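Local coordinates for protein DNA polymerase III subunit beta (Pseudomonas aeruginosa, PDB 4TSZ) that tethers DNA polymerases and other proteins to DNA and so gives replication its processivity, as a ring-forming beta subunit, at residues G158-N164 against R192-P198; R138-T143 against M180-D184; S144-Q149 against R199-L203; L127-Q133 against G214-L220; E204-L208 against E231-T235. All coordinates share one frame; numbering follows the deposited sequence.

Interaction 1. Residues G158-N164 against R192-P198; sequences GMLLEVN and RHQVIVP
Met159, Leu161 and Val163 face Val197, Val195 and His193 as the hydrogen-bonded pairs of an antiparallel beta ladder, which joins the marginal strand 193-198 of an eight-stranded sheet to strand 158-164. Each pair exchanges two backbone bonds, so the N-H and carbonyl of all six residues are engaged. Met159 N lies 2.8 Å from Val197 O. The longest of the six bonds, Val195 N to Leu161 O, measures 3.0 Å. CA-H...O contacts fill the intervening positions, with Glu162 CA 3.3 Å from His193 O. Leu160 and Glu162 turn their own backbone groups to Val171 and Arg169 of the next strand, and Ile196 bonds with Val239.

Among the side chains, Glu162 OE1 draws the polar partners. Gln194 NE2 donates to it at 2.8 Å (161°), entering on the anti lone pair with amide and carboxylate planes only 9° apart. The fit follows from Glu162 swinging CG opposite its own main-chain nitrogen (chi1 180°) and running out alongside Gln194. Tyr246 OH hydrogen-bonds the same oxygen. Arg192 NH1, 3.3 Å from Glu162 OE1, adds charge attraction alone, because the oxygen lies well out of the guanidinium plane; this arginine is poorly ordered and its position less certain. This company probably favours the ionised carboxylate. Leu160 CD1 lies 3.6 Å from Gln194 CB and shields the apolar part of that chain.

On the other face, Ile202 of helix 199-208 packs over Met159, Leu161 and Val197. There Leu161 CD1 rests 3.8 Å from Val197 CG2, while farther along Val163 CG2 touches His193 CB at 3.6 Å.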
# COMPACT_ATOMS: atom_id res chain seq x y z
N GLY E 158 21.25 -13.66 3.99
CA GLY E 158 22.02 -12.43 3.90
C GLY E 158 22.84 -12.36 2.65
O GLY E 158 22.69 -13.18 1.73
N MET E 159 23.73 -11.36 2.61
CA MET E 159 24.56 -11.08 1.45
C MET E 159 26.03 -11.12 1.75
O MET E 159 26.49 -10.51 2.71
CB MET E 159 24.18 -9.70 0.88
CG MET E 159 24.87 -9.34 -0.44
SD MET E 159 24.31 -7.75 -1.05
CE MET E 159 22.60 -8.12 -1.42
N LEU E 160 26.77 -11.82 0.88
CA LEU E 160 28.22 -11.85 0.96
C LEU E 160 28.73 -10.55 0.33
O LEU E 160 28.26 -10.14 -0.73
CB LEU E 160 28.82 -13.06 0.20
CG LEU E 160 30.37 -13.09 0.08
CD1 LEU E 160 31.03 -13.42 1.40
CD2 LEU E 160 30.83 -14.05 -0.99
N LEU E 161 29.64 -9.87 1.04
CA LEU E 161 30.36 -8.70 0.56
C LEU E 161 31.81 -9.13 0.62
O LEU E 161 32.29 -9.55 1.68
CB LEU E 161 30.10 -7.41 1.37
CG LEU E 161 28.71 -6.79 1.29
CD1 LEU E 161 28.63 -5.53 2.12
CD2 LEU E 161 28.30 -6.50 -0.15
N GLU E 162 32.47 -9.16 -0.54
CA GLU E 162 33.83 -9.66 -0.67
C GLU E 162 34.77 -8.65 -1.32
O GLU E 162 34.44 -8.07 -2.35
CB GLU E 162 33.79 -10.98 -1.46
CG GLU E 162 35.12 -11.65 -1.71
CD GLU E 162 35.02 -12.72 -2.78
OE1 GLU E 162 34.64 -13.86 -2.45
OE2 GLU E 162 35.25 -12.39 -3.97
N VAL E 163 35.95 -8.45 -0.70
CA VAL E 163 37.00 -7.60 -1.26
C VAL E 163 38.12 -8.53 -1.71
O VAL E 163 38.58 -9.36 -0.92
CB VAL E 163 37.48 -6.39 -0.40
CG1 VAL E 163 36.31 -5.58 0.14
CG2 VAL E 163 38.41 -6.81 0.73
N ASN E 164 38.48 -8.47 -2.99
CA ASN E 164 39.51 -9.35 -3.56
C ASN E 164 40.20 -8.64 -4.72
O ASN E 164 39.54 -8.23 -5.67
CB ASN E 164 38.89 -10.69 -4.00
CG ASN E 164 39.89 -11.77 -4.31
OD1 ASN E 164 40.90 -11.96 -3.62
ND2 ASN E 164 39.60 -12.53 -5.36
N ARG E 192 42.03 -11.86 0.36
CA ARG E 192 40.59 -11.91 0.09
C ARG E 192 39.87 -11.78 1.44
O ARG E 192 40.16 -12.53 2.38
CB ARG E 192 40.18 -13.21 -0.63
CG ARG E 192 38.72 -13.19 -1.13
CD ARG E 192 38.37 -14.37 -2.03
NE ARG E 192 38.05 -15.57 -1.26
CZ ARG E 192 37.24 -16.54 -1.68
NH1 ARG E 192 36.65 -16.46 -2.87
NH2 ARG E 192 37.02 -17.60 -0.92
N HIS E 193 38.97 -10.79 1.55
CA HIS E 193 38.20 -10.57 2.77
C HIS E 193 36.70 -10.71 2.49
O HIS E 193 36.18 -10.11 1.55
CB HIS E 193 38.54 -9.22 3.41
CG HIS E 193 38.22 -9.17 4.87
ND1 HIS E 193 36.94 -8.90 5.32
CD2 HIS E 193 39.02 -9.38 5.94
CE1 HIS E 193 37.00 -8.95 6.64
NE2 HIS E 193 38.23 -9.24 7.06
N GLN E 194 36.01 -11.54 3.30
CA GLN E 194 34.58 -11.82 3.17
C GLN E 194 33.81 -11.50 4.45
O GLN E 194 34.29 -11.78 5.55
CB GLN E 194 34.36 -13.30 2.84
CG GLN E 194 34.86 -13.76 1.48
CD GLN E 194 34.37 -15.15 1.15
OE1 GLN E 194 34.07 -15.99 2.02
NE2 GLN E 194 34.26 -15.44 -0.14
N VAL E 195 32.61 -10.94 4.29
CA VAL E 195 31.65 -10.66 5.37
C VAL E 195 30.25 -11.07 4.89
O VAL E 195 29.94 -10.90 3.71
CB VAL E 195 31.68 -9.20 5.96
CG1 VAL E 195 33.05 -8.83 6.54
CG2 VAL E 195 31.20 -8.15 4.96
N ILE E 196 29.42 -11.61 5.79
CA ILE E 196 28.03 -11.92 5.45
C ILE E 196 27.16 -10.95 6.23
O ILE E 196 27.13 -11.00 7.45
CB ILE E 196 27.57 -13.40 5.63
CG1 ILE E 196 28.57 -14.42 5.03
CG2 ILE E 196 26.13 -13.58 5.07
CD1 ILE E 196 28.40 -15.86 5.57
N VAL E 197 26.49 -10.04 5.51
CA VAL E 197 25.60 -9.06 6.12
C VAL E 197 24.18 -9.65 6.19
O VAL E 197 23.67 -10.07 5.14
CB VAL E 197 25.64 -7.69 5.40
CG1 VAL E 197 24.83 -6.64 6.16
CG2 VAL E 197 27.08 -7.22 5.21
N PRO E 198 23.53 -9.70 7.39
CA PRO E 198 22.15 -10.24 7.47
C PRO E 198 21.20 -9.53 6.53
O PRO E 198 21.37 -8.33 6.27
CB PRO E 198 21.76 -10.02 8.95
CG PRO E 198 23.08 -9.89 9.68
CD PRO E 198 24.02 -9.25 8.71

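Interaction 2. Residues R138-T143 against M180-D184; sequences RLIDRT and MCSLD
Leu139 pushes its CD2 methyl against Cys181 and Leu183, the central touch between helix 133-141 and strand 177-184. That one methyl is 3.3 Å from Cys181 O, 3.7 Å from Cys181 SG and 3.7 Å from Leu183 CG; the two leucine side chains run alongside in opposing senses. Beside them the extended Arg138 chain brings NH1 to 3.4 Å from Cys181 SG, and Leu183 CD2 approaches the same nitrogen, both reaching the guanidinium obliquely. At the far end Thr143 CG2 lies 3.6 Å from Cys181 N.

Thr143 is set by a bond back to Leu139. With chi1 at 67°, OG1 turns round to donate to Leu139 O at 2.9 Å, in the carbonyl plane, which leaves the methyl directed at the strand. Ser170 OG bonds to that same carbonyl. Strand 167-173 also fixes the partner side, since Cys181 and Leu183 hydrogen-bond through their backbones with Ser170 and Leu168.

Farther out, Glu353 forms a salt bridge with Arg142 NH1 and a long, weak ion pair with Arg138 NH2. Arg138 NE stands 3.7 Å above the guanidinium plane of Arg142, so this carboxylate probably eases the crowding of two like charges. Arg142 O accepts from Tyr361 OH.

Helix and strand are thus held together by dispersion between methyls, sulfur and backbone, and Arg138 NH1 is buried without a hydrogen-bond partner, its charge perhaps polarising the nearby sulfur.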
# COMPACT_ATOMS: atom_id res chain seq x y z
N ARG E 138 24.19 -0.18 -5.99
CA ARG E 138 24.13 -1.00 -7.20
C ARG E 138 24.45 -2.47 -6.86
O ARG E 138 23.70 -3.35 -7.25
CB ARG E 138 25.11 -0.48 -8.27
CG ARG E 138 25.09 -1.25 -9.60
CD ARG E 138 26.26 -0.86 -10.51
NE ARG E 138 26.03 -1.24 -11.92
CZ ARG E 138 26.58 -2.28 -12.55
NH1 ARG E 138 27.42 -3.08 -11.91
NH2 ARG E 138 26.31 -2.52 -13.83
N LEU E 139 25.54 -2.72 -6.10
CA LEU E 139 25.94 -4.07 -5.69
C LEU E 139 24.83 -4.79 -4.92
O LEU E 139 24.56 -5.96 -5.19
CB LEU E 139 27.24 -4.05 -4.86
CG LEU E 139 28.53 -3.66 -5.58
CD1 LEU E 139 29.67 -3.61 -4.61
CD2 LEU E 139 28.88 -4.65 -6.69
N ILE E 140 24.16 -4.06 -3.99
CA ILE E 140 23.08 -4.60 -3.17
C ILE E 140 21.82 -4.81 -4.02
O ILE E 140 21.29 -5.92 -4.03
CB ILE E 140 22.80 -3.74 -1.90
CG1 ILE E 140 24.06 -3.58 -1.02
CG2 ILE E 140 21.61 -4.33 -1.09
CD1 ILE E 140 24.00 -2.43 0.06
N ASP E 141 21.35 -3.76 -4.73
CA ASP E 141 20.13 -3.80 -5.54
C ASP E 141 20.20 -4.78 -6.72
O ASP E 141 19.17 -5.33 -7.09
CB ASP E 141 19.71 -2.40 -6.01
CG ASP E 141 19.21 -1.47 -4.91
OD1 ASP E 141 18.87 -1.96 -3.80
OD2 ASP E 141 19.14 -0.24 -5.16
N ARG E 142 21.40 -5.03 -7.28
CA ARG E 142 21.52 -5.99 -8.39
C ARG E 142 21.47 -7.44 -7.91
O ARG E 142 21.34 -8.34 -8.74
CB ARG E 142 22.82 -5.75 -9.23
CG ARG E 142 22.85 -4.47 -10.06
CD ARG E 142 21.92 -4.50 -11.25
NE ARG E 142 21.87 -3.20 -11.93
CZ ARG E 142 22.57 -2.88 -13.01
NH1 ARG E 142 23.40 -3.76 -13.55
NH2 ARG E 142 22.45 -1.68 -13.55
N THR E 143 21.61 -7.68 -6.60
CA THR E 143 21.67 -9.05 -6.08
C THR E 143 20.71 -9.44 -4.96
O THR E 143 20.53 -10.64 -4.76
CB THR E 143 23.11 -9.37 -5.62
OG1 THR E 143 23.42 -8.56 -4.48
CG2 THR E 143 24.16 -9.18 -6.73
N MET E 180 25.22 -12.26 -8.40
CA MET E 180 26.51 -11.68 -8.06
C MET E 180 26.82 -10.44 -8.89
O MET E 180 26.43 -10.36 -10.06
CB MET E 180 27.65 -12.72 -8.09
CG MET E 180 28.05 -13.15 -9.48
SD MET E 180 29.28 -14.46 -9.56
CE MET E 180 30.61 -13.70 -8.81
N CYS E 181 27.45 -9.45 -8.27
CA CYS E 181 27.83 -8.21 -8.94
C CYS E 181 29.22 -7.80 -8.47
O CYS E 181 29.48 -7.84 -7.27
CB CYS E 181 26.80 -7.11 -8.71
SG CYS E 181 27.04 -5.65 -9.76
N SER E 182 30.12 -7.46 -9.41
CA SER E 182 31.50 -7.06 -9.10
C SER E 182 31.78 -5.68 -9.66
O SER E 182 31.36 -5.36 -10.77
CB SER E 182 32.49 -8.06 -9.70
OG SER E 182 32.21 -9.40 -9.30
N LEU E 183 32.48 -4.86 -8.88
CA LEU E 183 32.88 -3.50 -9.27
C LEU E 183 34.32 -3.26 -8.85
O LEU E 183 34.68 -3.54 -7.70
CB LEU E 183 31.95 -2.43 -8.66
CG LEU E 183 30.51 -2.37 -9.18
CD1 LEU E 183 29.69 -1.33 -8.42
CD2 LEU E 183 30.46 -2.11 -10.72
N ASP E 184 35.17 -2.77 -9.78
CA ASP E 184 36.56 -2.51 -9.46
C ASP E 184 36.71 -1.17 -8.74
O ASP E 184 36.89 -0.12 -9.37
CB ASP E 184 37.52 -2.71 -10.66
CG ASP E 184 37.23 -1.87 -11.88
OD1 ASP E 184 36.19 -2.13 -12.54
OD2 ASP E 184 38.06 -1.00 -12.22

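Interaction 3. Residues S144-Q149 against R199-L203; sequences SFAMAQ and RKGIL
Arg199, in the first turn of helix 199-208, reaches back to the loop 144-149 and takes the largest share of the contact. A chi1 of 61° and a bend at chi3 lay its guanidinium between Met147 and Gln149. NH1 donates to Ala148 O at 3.1 Å, a bent bond that meets the oxygen from above the carbonyl plane. The same NH1 donates to an in-plane water, also at 3.1 Å, and this water lies 2.8 Å from Met147 O, to which it can donate in turn. Met147 CE sits over one guanidinium face; over the opposite face come Gln149 CG and NE2, with the amide plane 86° from that of the arginine.

Ile202 follows one helical turn later, its CG2 branch 3.6 Å from Met147 SD. Leu203 then closes the row. Its CG lies 3.9 Å from Met147 CE, and its CD2 meets Ser144 CB at 3.8 Å.

The contact ties the start of one helix of the central domain to the exit of the other, 133-141, in the fold of two helices packed on antiparallel sheets that beta subunit domains of this family adopt.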
# COMPACT_ATOMS: atom_id res chain seq x y z
N SER E 144 20.16 -8.46 -4.21
CA SER E 144 19.34 -8.70 -3.01
C SER E 144 18.17 -9.65 -3.11
O SER E 144 17.90 -10.36 -2.14
CB SER E 144 18.96 -7.40 -2.30
OG SER E 144 18.00 -6.66 -3.04
N PHE E 145 17.52 -9.73 -4.29
CA PHE E 145 16.37 -10.62 -4.52
C PHE E 145 16.76 -12.11 -4.36
O PHE E 145 15.87 -12.92 -4.09
CB PHE E 145 15.81 -10.38 -5.93
CG PHE E 145 16.71 -10.88 -7.05
CD1 PHE E 145 16.65 -12.20 -7.49
CD2 PHE E 145 17.65 -10.03 -7.64
CE1 PHE E 145 17.51 -12.67 -8.48
CE2 PHE E 145 18.50 -10.50 -8.64
CZ PHE E 145 18.40 -11.80 -9.08
N ALA E 146 18.06 -12.47 -4.58
CA ALA E 146 18.51 -13.87 -4.52
C ALA E 146 18.82 -14.40 -3.13
O ALA E 146 18.99 -15.60 -2.98
CB ALA E 146 19.69 -14.11 -5.45
N MET E 147 18.87 -13.51 -2.11
CA MET E 147 19.15 -13.93 -0.73
C MET E 147 18.04 -14.84 -0.26
O MET E 147 16.87 -14.67 -0.63
CB MET E 147 19.18 -12.74 0.26
CG MET E 147 20.23 -11.69 -0.01
SD MET E 147 20.31 -10.40 1.27
CE MET E 147 18.75 -9.53 0.99
N ALA E 148 18.40 -15.81 0.58
CA ALA E 148 17.38 -16.66 1.17
C ALA E 148 16.69 -15.85 2.28
O ALA E 148 17.21 -14.83 2.76
CB ALA E 148 18.02 -17.92 1.74
N GLN E 149 15.49 -16.28 2.62
CA GLN E 149 14.69 -15.72 3.69
C GLN E 149 14.30 -16.89 4.58
O GLN E 149 13.66 -17.85 4.11
CB GLN E 149 13.46 -15.01 3.11
CG GLN E 149 12.78 -14.07 4.10
CD GLN E 149 11.62 -13.35 3.46
OE1 GLN E 149 10.55 -13.93 3.22
NE2 GLN E 149 11.79 -12.08 3.19
N ARG E 199 20.22 -10.28 5.97
CA ARG E 199 19.27 -9.75 5.00
C ARG E 199 18.57 -8.45 5.40
O ARG E 199 18.55 -7.52 4.60
CB ARG E 199 18.30 -10.82 4.45
CG ARG E 199 17.40 -11.49 5.49
CD ARG E 199 16.27 -12.28 4.85
NE ARG E 199 15.32 -11.41 4.14
CZ ARG E 199 15.23 -11.33 2.82
NH1 ARG E 199 16.00 -12.09 2.04
NH2 ARG E 199 14.36 -10.51 2.26
N LYS E 200 18.07 -8.37 6.65
CA LYS E 200 17.38 -7.17 7.14
C LYS E 200 18.31 -5.94 7.13
O LYS E 200 17.90 -4.87 6.65
CB LYS E 200 16.76 -7.40 8.53
CG LYS E 200 15.76 -6.34 8.96
CD LYS E 200 15.01 -6.74 10.24
CE LYS E 200 14.00 -5.69 10.65
NZ LYS E 200 13.30 -6.08 11.91
N GLY E 201 19.55 -6.13 7.61
CA GLY E 201 20.59 -5.10 7.66
C GLY E 201 21.00 -4.57 6.30
O GLY E 201 21.04 -3.35 6.10
N ILE E 202 21.31 -5.48 5.36
CA ILE E 202 21.73 -5.10 4.01
C ILE E 202 20.64 -4.34 3.23
O ILE E 202 20.96 -3.38 2.53
CB ILE E 202 22.41 -6.26 3.21
CG1 ILE E 202 23.35 -5.74 2.12
CG2 ILE E 202 21.39 -7.26 2.65
CD1 ILE E 202 24.71 -5.21 2.62
N LEU E 203 19.37 -4.74 3.38
CA LEU E 203 18.24 -4.08 2.73
C LEU E 203 18.03 -2.68 3.30
O LEU E 203 17.72 -1.76 2.55
CB LEU E 203 16.95 -4.91 2.81
CG LEU E 203 16.93 -6.25 2.06
CD1 LEU E 203 15.82 -7.11 2.57
CD2 LEU E 203 16.86 -6.06 0.54
O HOH W 1 15.46 -12.26 -0.96

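Interaction 4. Residues L127-Q133 against G214-L220; sequences LNFSIAQ and GEVGIVL
Phe129 lays its ring over Ile218, a bump-to-hollow fit between strands 125-132 and 215-221. With chi1 at 62° the ring leans across to the neighbouring strand, and Ile218 CB makes a CH-pi contact 3.9 Å from the centroid of the Phe129 ring, 18° off its normal. Ile218 CG2 lies at the rim of the same face, 3.6 Å from Phe129 CZ. Leu220 CD1 stands at the ring edge, near its plane, and Leu127 CD2 lies beside the same methyl. Toward the far end Ile131 CG2 fits against Val216 CG1 at 3.7 Å, the two side chains lying alongside. Leu136 of helix 133-141 covers Val216 and Ile218, and Leu168 packs on Phe129 and Ile131, so most of this row is covered.

The reverse face has lower relief. Gly217 contributes no side chain opposite Ser130; Glu215, bent at chi2, curls over instead and brings CG to 3.3 Å from Ser130 OG. Asn128 and Val219 meet through CB and CG2.

Where strand 125-132 gives way to helix 133-141, Gln133 hooks round the partner's start. Its backbone N donates to Gly214 O at 3.0 Å, its CG presses on Val216 CB, and its NE2 reaches Glu215 O at 3.2 Å from above the carbonyl plane. Glu211 N bonds to its OE1.

Six backbone bonds make an antiparallel ladder, with strand 125-132 outermost in its eight-stranded sheet. Leu220 N is 2.7 Å from Leu127 O. The return bond, Leu127 N to Leu220 O, is 3.2 Å. Directional bonding carries the register, while hydrophobic packing is concentrated on the face of Phe129, Ile131, Val216 and Ile218.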
# COMPACT_ATOMS: atom_id res chain seq x y z
N LEU E 127 39.56 -3.93 7.76
CA LEU E 127 39.65 -3.20 6.51
C LEU E 127 38.74 -1.98 6.53
O LEU E 127 37.63 -2.06 7.03
CB LEU E 127 39.25 -4.13 5.34
CG LEU E 127 39.63 -3.64 3.94
CD1 LEU E 127 40.99 -4.16 3.51
CD2 LEU E 127 38.56 -3.99 2.95
N ASN E 128 39.22 -0.86 5.99
CA ASN E 128 38.43 0.35 5.86
C ASN E 128 38.72 1.09 4.57
O ASN E 128 39.88 1.26 4.19
CB ASN E 128 38.43 1.25 7.10
CG ASN E 128 39.75 1.69 7.66
OD1 ASN E 128 40.77 1.85 6.97
ND2 ASN E 128 39.73 2.02 8.94
N PHE E 129 37.65 1.46 3.86
CA PHE E 129 37.74 2.12 2.57
C PHE E 129 36.55 3.04 2.35
O PHE E 129 35.51 2.89 3.00
CB PHE E 129 37.81 1.07 1.44
CG PHE E 129 36.60 0.16 1.32
CD1 PHE E 129 36.54 -1.04 2.03
CD2 PHE E 129 35.53 0.49 0.50
CE1 PHE E 129 35.42 -1.88 1.92
CE2 PHE E 129 34.41 -0.34 0.40
CZ PHE E 129 34.37 -1.53 1.10
N SER E 130 36.69 3.97 1.40
CA SER E 130 35.63 4.89 1.00
C SER E 130 35.13 4.47 -0.39
O SER E 130 35.92 4.00 -1.21
CB SER E 130 36.14 6.33 0.99
OG SER E 130 35.06 7.22 1.19
N ILE E 131 33.83 4.62 -0.63
CA ILE E 131 33.21 4.24 -1.90
C ILE E 131 31.99 5.13 -2.21
O ILE E 131 31.32 5.60 -1.29
CB ILE E 131 32.87 2.70 -1.94
CG1 ILE E 131 32.58 2.21 -3.38
CG2 ILE E 131 31.78 2.28 -0.92
CD1 ILE E 131 32.22 0.73 -3.56
N ALA E 132 31.70 5.34 -3.50
CA ALA E 132 30.52 6.08 -3.95
C ALA E 132 29.28 5.31 -3.46
O ALA E 132 29.24 4.08 -3.58
CB ALA E 132 30.50 6.15 -5.47
N GLN E 133 28.30 6.03 -2.87
CA GLN E 133 27.06 5.45 -2.36
C GLN E 133 26.31 4.69 -3.45
O GLN E 133 25.80 3.59 -3.21
CB GLN E 133 26.15 6.54 -1.76
CG GLN E 133 26.61 7.04 -0.38
CD GLN E 133 25.67 8.04 0.24
OE1 GLN E 133 24.45 7.87 0.22
NE2 GLN E 133 26.21 9.09 0.83
N GLY E 214 26.94 11.36 -3.38
CA GLY E 214 27.63 11.09 -2.12
C GLY E 214 28.58 9.92 -2.02
O GLY E 214 28.57 9.00 -2.85
N GLU E 215 29.39 9.95 -0.95
CA GLU E 215 30.39 8.94 -0.60
C GLU E 215 30.01 8.28 0.73
O GLU E 215 29.35 8.89 1.57
CB GLU E 215 31.76 9.62 -0.47
CG GLU E 215 32.93 8.73 -0.85
CD GLU E 215 33.35 8.70 -2.31
OE1 GLU E 215 32.58 9.16 -3.18
OE2 GLU E 215 34.46 8.18 -2.59
N VAL E 216 30.45 7.03 0.91
CA VAL E 216 30.24 6.27 2.15
C VAL E 216 31.56 5.63 2.61
O VAL E 216 32.28 5.03 1.81
CB VAL E 216 29.03 5.28 2.07
CG1 VAL E 216 29.21 4.23 0.98
CG2 VAL E 216 28.74 4.63 3.43
N GLY E 217 31.87 5.81 3.89
CA GLY E 217 33.03 5.20 4.51
C GLY E 217 32.62 3.84 5.04
O GLY E 217 31.64 3.74 5.78
N ILE E 218 33.35 2.79 4.64
CA ILE E 218 33.07 1.42 5.07
C ILE E 218 34.16 0.88 5.98
O ILE E 218 35.34 1.06 5.69
CB ILE E 218 32.82 0.46 3.86
CG1 ILE E 218 31.63 0.93 2.96
CG2 ILE E 218 32.67 -1.02 4.28
CD1 ILE E 218 30.24 0.97 3.61
N VAL E 219 33.75 0.20 7.06
CA VAL E 219 34.67 -0.48 7.97
C VAL E 219 34.19 -1.93 8.04
O VAL E 219 33.03 -2.20 8.37
CB VAL E 219 34.81 0.16 9.39
CG1 VAL E 219 35.73 -0.67 10.29
CG2 VAL E 219 35.31 1.61 9.30
N LEU E 220 35.10 -2.85 7.73
CA LEU E 220 34.84 -4.28 7.83
C LEU E 220 35.59 -4.79 9.06
O LEU E 220 36.81 -4.64 9.14
CB LEU E 220 35.29 -5.05 6.57
CG LEU E 220 34.61 -4.71 5.23
CD1 LEU E 220 35.05 -5.67 4.14
CD2 LEU E 220 33.06 -4.72 5.34

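Interaction 5. Residues E204-L208 against E231-T235; sequences ELARL and EFTFT
Phe234 holds CG trans to its backbone nitrogen (chi1 165°), which extends the ring from the strand to the side of Leu205, whereas Phe232 places CG between nitrogen and carbonyl (chi1 80°) and so brings its ring up to Leu208. Leu205 CB lies over a face of the Phe234 ring, a CH-pi contact 4.1 Å from the ring centroid and 18° off the normal; its CD1 also approaches Phe234 CD1, at 3.9 Å. Leu205 stands roughly perpendicular to the phenylalanine side chain. Leu208 serves both rings: CB is 3.5 Å from Phe232 CZ, approaching obliquely, and CD1 is 3.8 Å from Phe234 CD2.

The axes of segments 204-208 and 232-235 run nearly antiparallel, 10.3 Å apart at their closest, in this helix-on-sheet packing. Strand 232-237 sits at the seam of an eight-stranded sheet, where it pairs with strand 52-59 of the N-terminal domain, so the central domain's helix packs on a sheet that two domains build together. Leu54 touches Leu208 and both phenylalanines, and Val52 adds to the cover of Phe234; Ala227 from the other neighbouring strand meets Leu205.

Toward the start of the segment 204-208, Glu204 brings only CB near Phe234 CE2, at 4.3 Å, and turns its carboxylate to Arg207. Arg207 NH2 donates to Glu204 OE1 at 3.1 Å, within the guanidinium plane but from above that of the carboxylate.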
# COMPACT_ATOMS: atom_id res chain seq x y z
N GLU E 204 18.24 -2.53 4.62
CA GLU E 204 18.14 -1.24 5.31
C GLU E 204 19.23 -0.31 4.77
O GLU E 204 18.92 0.81 4.38
CB GLU E 204 18.29 -1.41 6.83
CG GLU E 204 18.07 -0.13 7.64
CD GLU E 204 16.76 0.60 7.38
OE1 GLU E 204 15.69 -0.05 7.44
OE2 GLU E 204 16.81 1.81 7.08
N LEU E 205 20.50 -0.81 4.73
CA LEU E 205 21.65 -0.06 4.22
C LEU E 205 21.41 0.47 2.79
O LEU E 205 21.66 1.65 2.55
CB LEU E 205 22.94 -0.90 4.30
CG LEU E 205 24.23 -0.23 3.77
CD1 LEU E 205 24.53 1.09 4.48
CD2 LEU E 205 25.41 -1.19 3.85
N ALA E 206 20.93 -0.40 1.87
CA ALA E 206 20.65 -0.01 0.47
C ALA E 206 19.65 1.16 0.40
O ALA E 206 19.87 2.09 -0.37
CB ALA E 206 20.13 -1.19 -0.33
N ARG E 207 18.60 1.12 1.25
CA ARG E 207 17.59 2.17 1.32
C ARG E 207 18.15 3.49 1.86
O ARG E 207 17.67 4.55 1.46
CB ARG E 207 16.37 1.72 2.14
CG ARG E 207 15.50 0.69 1.44
CD ARG E 207 14.20 0.43 2.20
NE ARG E 207 14.42 -0.10 3.55
CZ ARG E 207 14.43 -1.39 3.86
NH1 ARG E 207 14.23 -2.31 2.91
NH2 ARG E 207 14.63 -1.78 5.11
N LEU E 208 19.16 3.41 2.73
CA LEU E 208 19.83 4.58 3.31
C LEU E 208 20.77 5.27 2.32
O LEU E 208 21.01 6.47 2.47
CB LEU E 208 20.59 4.20 4.59
CG LEU E 208 19.74 3.78 5.80
CD1 LEU E 208 20.62 3.12 6.87
CD2 LEU E 208 18.97 4.97 6.41
N GLU E 231 26.10 12.32 7.96
CA GLU E 231 24.76 12.58 8.50
C GLU E 231 24.29 11.37 9.33
O GLU E 231 23.54 11.53 10.29
CB GLU E 231 23.75 12.97 7.41
CG GLU E 231 23.66 12.01 6.23
CD GLU E 231 22.78 12.46 5.08
OE1 GLU E 231 22.00 11.63 4.56
OE2 GLU E 231 22.90 13.64 4.67
N PHE E 232 24.78 10.15 8.96
CA PHE E 232 24.46 8.90 9.65
C PHE E 232 25.62 7.90 9.77
O PHE E 232 26.53 7.88 8.94
CB PHE E 232 23.19 8.22 9.07
CG PHE E 232 23.34 7.40 7.79
CD1 PHE E 232 23.87 6.12 7.82
CD2 PHE E 232 22.88 7.90 6.57
CE1 PHE E 232 24.00 5.36 6.65
CE2 PHE E 232 23.01 7.14 5.39
CZ PHE E 232 23.57 5.88 5.44
N THR E 233 25.55 7.06 10.81
CA THR E 233 26.45 5.93 11.05
C THR E 233 25.56 4.70 11.17
O THR E 233 24.68 4.63 12.04
CB THR E 233 27.37 6.13 12.26
OG1 THR E 233 28.17 7.29 12.07
CG2 THR E 233 28.28 4.93 12.50
N PHE E 234 25.77 3.75 10.26
CA PHE E 234 25.05 2.49 10.23
C PHE E 234 25.99 1.40 10.71
O PHE E 234 27.10 1.29 10.20
CB PHE E 234 24.52 2.19 8.81
CG PHE E 234 24.06 0.77 8.55
CD1 PHE E 234 24.97 -0.22 8.18
CD2 PHE E 234 22.72 0.43 8.64
CE1 PHE E 234 24.55 -1.52 7.94
CE2 PHE E 234 22.30 -0.87 8.39
CZ PHE E 234 23.21 -1.84 8.05
N THR E 235 25.55 0.60 11.68
CA THR E 235 26.32 -0.53 12.17
C THR E 235 25.44 -1.77 12.17
O THR E 235 24.31 -1.72 12.64
CB THR E 235 26.97 -0.28 13.55
OG1 THR E 235 27.57 1.02 13.57
CG2 THR E 235 28.03 -1.31 13.89

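All five contacts build the central domain. Interactions 1 and 5 are the buried ones; interactions 2, 3 and 4 are partly buried. Interactions 1 and 4 are antiparallel ladders at the margins of two different sheets, rich in backbone bonds, and they meet where Val163 packs on Leu127 and Val195 on Leu220. Interactions 2 and 5 set helices 133-141 and 199-208 on the sheets mainly by apolar packing, with a buried arginine nitrogen in interaction 2, and those helices touch through Ile140 and Ala206. Interaction 3 shares helix 199-208 with interaction 5 but mixes sulfur packing with an arginine and water. Met159 of interaction 1 reaches both Thr143 and Ser144.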